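Local coordinates for putative uncharacterized protein (Emericella nidulans, PDB 3PGB) that probably oxidises primary amines as a copper amine oxidase, using a bound copper ion and a topaquinone cofactor made from one of its own tyrosines, at residues H133-N138 with F358-G363; N429-F432 with E437-T440. One frame throughout, in Å; residues are numbered along the deposited sequence.

Contact 1: residues H133-N138 with F358-G363; sequences HVRLNN and FNRDTG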
loop_
_atom_site.group_PDB
_atom_site.type_symbol
_atom_site.label_atom_id
_atom_site.label_comp_id
_atom_site.label_asym_id
_atom_site.label_seq_id
_atom_site.Cartn_x
_atom_site.Cartn_y
_atom_site.Cartn_z
ATOM N N HIS A 133 -28.944 -4.403 25.139
ATOM C CA HIS A 133 -27.971 -3.688 25.949
ATOM C C HIS A 133 -28.463 -2.246 26.037
ATOM O O HIS A 133 -28.724 -1.609 25.015
ATOM C CB HIS A 133 -26.579 -3.775 25.315
ATOM C CG HIS A 133 -25.565 -2.867 25.943
ATOM N ND1 HIS A 133 -24.627 -2.177 25.203
ATOM C CD2 HIS A 133 -25.348 -2.527 27.236
ATOM C CE1 HIS A 133 -23.876 -1.454 26.015
ATOM N NE2 HIS A 133 -24.290 -1.650 27.254
ATOM N N VAL A 134 -28.632 -1.748 27.258
ATOM C CA VAL A 134 -29.102 -0.384 27.465
ATOM C C VAL A 134 -28.089 0.395 28.294
ATOM O O VAL A 134 -27.454 -0.160 29.191
ATOM C CB VAL A 134 -30.488 -0.360 28.141
ATOM C CG1 VAL A 134 -30.904 1.072 28.478
ATOM C CG2 VAL A 134 -31.523 -1.010 27.241
ATOM N N ARG A 135 -27.924 1.672 27.954
ATOM C CA ARG A 135 -27.091 2.596 28.714
ATOM C C ARG A 135 -27.921 3.751 29.224
ATOM O O ARG A 135 -28.653 4.385 28.460
ATOM C CB ARG A 135 -25.975 3.174 27.856
ATOM C CG ARG A 135 -24.858 2.209 27.581
ATOM C CD ARG A 135 -23.525 2.917 27.415
ATOM N NE ARG A 135 -22.801 2.373 26.273
ATOM C CZ ARG A 135 -22.674 2.964 25.088
ATOM N NH1 ARG A 135 -23.194 4.167 24.845
ATOM N NH2 ARG A 135 -22.000 2.340 24.130
ATOM N N LEU A 136 -27.778 4.041 30.512
ATOM C CA LEU A 136 -28.504 5.130 31.134
ATOM C C LEU A 136 -27.534 6.226 31.529
ATOM O O LEU A 136 -26.458 5.948 32.053
ATOM C CB LEU A 136 -29.262 4.620 32.362
ATOM C CG LEU A 136 -30.214 3.448 32.105
ATOM C CD1 LEU A 136 -30.691 2.825 33.417
ATOM C CD2 LEU A 136 -31.387 3.898 31.248
ATOM N N ASN A 137 -27.911 7.473 31.253
ATOM C CA ASN A 137 -27.178 8.630 31.750
ATOM C C ASN A 137 -27.913 9.134 32.976
ATOM O O ASN A 137 -28.936 9.805 32.865
ATOM C CB ASN A 137 -27.085 9.715 30.674
ATOM C CG ASN A 137 -26.083 10.811 31.020
ATOM O OD1 ASN A 137 -25.483 10.812 32.101
ATOM N ND2 ASN A 137 -25.898 11.752 30.100
ATOM N N ASN A 138 -27.414 8.771 34.150
ATOM C CA ASN A 138 -28.041 9.168 35.411
ATOM C C ASN A 138 -27.473 10.480 35.924
ATOM O O ASN A 138 -26.382 10.498 36.475
ATOM C CB ASN A 138 -27.848 8.081 36.466
ATOM C CG ASN A 138 -28.660 6.850 36.176
ATOM O OD1 ASN A 138 -29.870 6.932 35.999
ATOM N ND2 ASN A 138 -28.004 5.695 36.130
ATOM N N PHE A 358 -23.840 -3.846 12.825
ATOM C CA PHE A 358 -23.675 -2.400 12.948
ATOM C C PHE A 358 -24.145 -1.880 14.301
ATOM O O PHE A 358 -25.283 -2.123 14.692
ATOM C CB PHE A 358 -24.459 -1.702 11.835
ATOM C CG PHE A 358 -24.061 -0.275 11.613
ATOM C CD1 PHE A 358 -24.718 0.754 12.264
ATOM C CD2 PHE A 358 -23.036 0.038 10.742
ATOM C CE1 PHE A 358 -24.351 2.077 12.055
ATOM C CE2 PHE A 358 -22.663 1.353 10.526
ATOM C CZ PHE A 358 -23.324 2.375 11.177
ATOM N N ASN A 359 -23.279 -1.159 15.009
ATOM C CA ASN A 359 -23.673 -0.525 16.271
ATOM C C ASN A 359 -23.303 0.952 16.346
ATOM O O ASN A 359 -22.652 1.484 15.450
ATOM C CB ASN A 359 -23.132 -1.305 17.483
ATOM C CG ASN A 359 -21.622 -1.352 17.540
ATOM O OD1 ASN A 359 -20.926 -0.470 17.025
ATOM N ND2 ASN A 359 -21.101 -2.389 18.186
ATOM N N ARG A 360 -23.766 1.604 17.410
ATOM C CA ARG A 360 -23.502 3.020 17.680
ATOM C C ARG A 360 -22.018 3.291 17.947
ATOM O O ARG A 360 -21.471 4.277 17.469
ATOM C CB ARG A 360 -24.406 3.499 18.848
ATOM C CG ARG A 360 -23.773 4.368 19.966
ATOM C CD ARG A 360 -23.528 5.782 19.527
ATOM N NE ARG A 360 -23.460 6.763 20.619
ATOM C CZ ARG A 360 -22.419 6.952 21.433
ATOM N NH1 ARG A 360 -21.330 6.200 21.363
ATOM N NH2 ARG A 360 -22.481 7.906 22.349
ATOM N N ASP A 361 -21.360 2.413 18.695
ATOM C CA ASP A 361 -19.987 2.675 19.134
ATOM C C ASP A 361 -18.979 2.633 17.989
ATOM O O ASP A 361 -18.244 3.601 17.781
ATOM C CB ASP A 361 -19.557 1.685 20.217
ATOM C CG ASP A 361 -20.386 1.794 21.487
ATOM O OD1 ASP A 361 -21.065 2.829 21.692
ATOM O OD2 ASP A 361 -20.338 0.831 22.294
ATOM N N THR A 362 -18.954 1.527 17.252
ATOM C CA THR A 362 -17.902 1.280 16.266
ATOM C C THR A 362 -18.409 1.128 14.827
ATOM O O THR A 362 -17.625 0.862 13.918
ATOM C CB THR A 362 -17.094 0.025 16.642
ATOM O OG1 THR A 362 -17.973 -1.103 16.741
ATOM C CG2 THR A 362 -16.388 0.229 17.971
ATOM N N GLY A 363 -19.709 1.308 14.618
ATOM C CA GLY A 363 -20.271 1.268 13.277
ATOM C C GLY A 363 -20.250 -0.132 12.701
ATOM O O GLY A 363 -20.874 -1.033 13.246
#
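Asp361 lies at the edge of the Arg135 guanidinium, in its plane, and forms a salt bridge with NH2. That nitrogen of Arg135 lies 2.7 Å from OD1 of Asp361, with an N-H...O angle of 149°, and 2.9 Å from OD2 of the same residue. The acceptor oxygen offers its syn lone pair. Guanidinium and carboxylate are turned only 10° from each other, so the two flat groups are nearly coplanar, and their side chains arrive from opposite directions.

Asp361 OD1 has a second cation beside it: NH1 of Arg360 lies 3.4 Å away and completes a three-residue charge network. The two arginines approach to 4.4 Å between Arg135 NH1 and Arg360 NH1; Arg360 NH1 is at the edge of the Arg135 guanidinium, whereas Arg135 NH1 stands over a face of the Arg360 guanidinium. The Arg135 side chain leaves the strand toward 358-363 and is bent at chi3 (-136°).

Asn359 helps to hold the turn that presents the aspartate. Its OD1 accepts from the backbone N of Thr362 at 2.8 Å, an Asx motif, and also from Thr362 OG1 at 3.0 Å in the carbonyl plane. Farther out, Arg360 makes weak hydrogen bonds to the carbonyls of Ser404 and Tyr405, which follow Asp403, the predicted proton acceptor, in the sequence; the side chains of Arg360 and Asp403 are about 9 Å apart. Arg135 NH1 has a weak bond to Tyr662 OH.

With one carboxylate shared by two guanidinium groups, its negative charge probably stabilises both, and their combined field would be expected to keep Asp361 ionised within this partly buried junction of strand 131-138 and the turn after strand 352-359.

Contact 2: residues N429-F432 with E437-T440; sequences NTSF and ETHT. With NAG (2-acetamido-2-deoxy-beta-D-glucopyranose), chain H.
The contact lies in a beta hairpin, strands 426-434 and 437-451, that carries an N-linked glycan on its first strand. The segment axes, 4.6 Å apart at their closest, run at 153° to each other; this angle and a reciprocal pair of backbone bonds identify the pairing as antiparallel. Phe432 and His439 form the hydrogen-bonded pair: Phe432 N donates to His439 O at 2.8 Å, and His439 N returns a nearly straight bond to Phe432 O at 2.9 Å. Ser431 and Thr440 are the adjacent non-hydrogen-bonded pair, with CB of Ser431 3.7 Å from OG1 of Thr440.

The Phe432 and His439 side chains share one face. Phe432 takes chi1 74°, placing CG between its backbone N and carbonyl carbon, and this brings the CE2-CZ side of the ring against CB of His439. The ring planes differ by 33° and their centroids are 4.9 Å apart, an oblique meeting. Two carboxylates hold the imidazole: NE2 of His439 donates to Glu437 OE1 at 2.9 Å, from above the carboxylate plane, while ND1 is hydrogen-bonded to Asp776 on strand 776-781. These bonds would resist rotation of the ring.

At the other end, Asn429 ND2 is covalently joined to NAG C1. The Thr440 methyl CG2 lies 3.8 Å from NAG O5, beside the root of the sugar, and Asn429 OD1 is hydrogen-bonded to the backbone N of Asp443, steadying the amide. The glycan is a feature of this particular hairpin; the alternation of hydrogen-bonded and non-hydrogen-bonded pairs is that of any antiparallel hairpin, here in the beta-rich copper amine oxidase domain.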
loop_
_atom_site.group_PDB
_atom_site.type_symbol
_atom_site.label_atom_id
_atom_site.label_comp_id
_atom_site.label_asym_id
_atom_site.label_seq_id
_atom_site.Cartn_x
_atom_site.Cartn_y
_atom_site.Cartn_z
ATOM N N ASN A 429 -28.740 0.311 4.049
ATOM C CA ASN A 429 -28.973 1.279 5.116
ATOM C C ASN A 429 -28.232 0.882 6.388
ATOM O O ASN A 429 -27.814 -0.269 6.557
ATOM C CB ASN A 429 -30.465 1.363 5.445
ATOM C CG ASN A 429 -31.266 2.110 4.401
ATOM O OD1 ASN A 429 -30.714 2.708 3.477
ATOM N ND2 ASN A 429 -32.596 2.079 4.556
ATOM N N THR A 430 -28.061 1.860 7.270
ATOM C CA THR A 430 -27.692 1.613 8.655
ATOM C C THR A 430 -28.510 2.569 9.508
ATOM O O THR A 430 -28.889 3.646 9.048
ATOM C CB THR A 430 -26.186 1.837 8.929
ATOM O OG1 THR A 430 -25.793 3.156 8.515
ATOM C CG2 THR A 430 -25.335 0.792 8.214
ATOM N N SER A 431 -28.799 2.172 10.740
ATOM C CA SER A 431 -29.507 3.048 11.672
ATOM C C SER A 431 -28.831 3.063 13.028
ATOM O O SER A 431 -27.977 2.223 13.325
ATOM C CB SER A 431 -30.966 2.614 11.825
ATOM O OG SER A 431 -31.047 1.262 12.221
ATOM N N PHE A 432 -29.209 4.044 13.841
ATOM C CA PHE A 432 -28.778 4.086 15.232
ATOM C C PHE A 432 -29.843 4.720 16.122
ATOM O O PHE A 432 -30.678 5.504 15.661
ATOM C CB PHE A 432 -27.454 4.835 15.363
ATOM C CG PHE A 432 -27.575 6.321 15.201
ATOM C CD1 PHE A 432 -27.514 7.155 16.302
ATOM C CD2 PHE A 432 -27.742 6.885 13.945
ATOM C CE1 PHE A 432 -27.619 8.527 16.154
ATOM C CE2 PHE A 432 -27.843 8.256 13.789
ATOM C CZ PHE A 432 -27.785 9.077 14.896
ATOM N N GLU A 437 -35.332 7.895 19.534
ATOM C CA GLU A 437 -35.559 7.974 18.095
ATOM C C GLU A 437 -34.675 6.960 17.381
ATOM O O GLU A 437 -33.568 6.675 17.835
ATOM C CB GLU A 437 -35.211 9.372 17.573
ATOM C CG GLU A 437 -36.040 10.529 18.144
ATOM C CD GLU A 437 -35.414 11.899 17.871
ATOM O OE1 GLU A 437 -34.174 11.989 17.717
ATOM O OE2 GLU A 437 -36.165 12.895 17.810
ATOM N N THR A 438 -35.163 6.415 16.271
ATOM C CA THR A 438 -34.314 5.643 15.379
ATOM C C THR A 438 -33.988 6.514 14.190
ATOM O O THR A 438 -34.877 6.968 13.471
ATOM C CB THR A 438 -34.974 4.359 14.916
ATOM O OG1 THR A 438 -35.253 3.550 16.062
ATOM C CG2 THR A 438 -34.062 3.576 13.966
ATOM N N HIS A 439 -32.698 6.771 14.024
ATOM C CA HIS A 439 -32.189 7.549 12.917
ATOM C C HIS A 439 -31.688 6.539 11.902
ATOM O O HIS A 439 -30.889 5.669 12.245
ATOM C CB HIS A 439 -31.046 8.446 13.400
ATOM C CG HIS A 439 -31.480 9.534 14.336
ATOM N ND1 HIS A 439 -31.303 10.872 14.055
ATOM C CD2 HIS A 439 -32.092 9.481 15.544
ATOM C CE1 HIS A 439 -31.784 11.596 15.051
ATOM N NE2 HIS A 439 -32.268 10.777 15.967
ATOM N N THR A 440 -32.180 6.636 10.670
ATOM C CA THR A 440 -31.713 5.791 9.579
ATOM C C THR A 440 -30.878 6.635 8.621
ATOM O O THR A 440 -31.331 7.677 8.146
ATOM C CB THR A 440 -32.889 5.129 8.822
ATOM O OG1 THR A 440 -33.517 4.157 9.669
ATOM C CG2 THR A 440 -32.401 4.436 7.543
HETATM C C1 NAG H . -33.583 2.727 3.722
HETATM C C2 NAG H . -34.371 1.749 2.858
HETATM C C3 NAG H . -35.525 2.435 2.117
HETATM C C4 NAG H . -36.351 3.321 3.047
HETATM C C5 NAG H . -35.422 4.223 3.846
HETATM C C6 NAG H . -36.184 5.089 4.845
HETATM C C7 NAG H . -33.637 -0.179 1.553
HETATM C C8 NAG H . -32.630 -0.738 0.585
HETATM N N2 NAG H . -33.470 1.090 1.926
HETATM O O3 NAG H . -36.375 1.453 1.575
HETATM O O4 NAG H . -37.276 4.093 2.307
HETATM O O5 NAG H . -34.509 3.405 4.549
HETATM O O6 NAG H . -36.746 4.263 5.840
HETATM O O7 NAG H . -34.560 -0.879 1.968
#

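In the fold
From the N terminus, the chain reaches strand 131-138, in a small antiparallel sheet, and then runs through 219 intervening residues before contact 1 closes that long loop at the turn joining strands 352-359 and 363-371. Contact 2 follows in series, neither enclosing nor crossing the first: it closes a tight beta hairpin, with four residues between its segments. Contact 1 therefore ties the N-terminal sheet to the enzyme domain, whereas contact 2 is local to that domain. Their centres are about 13 Å apart, and they touch directly, since Phe358 CD2 packs 3.5 Å from Thr430 CG2, bringing the end of strand 352-359 against the hairpin.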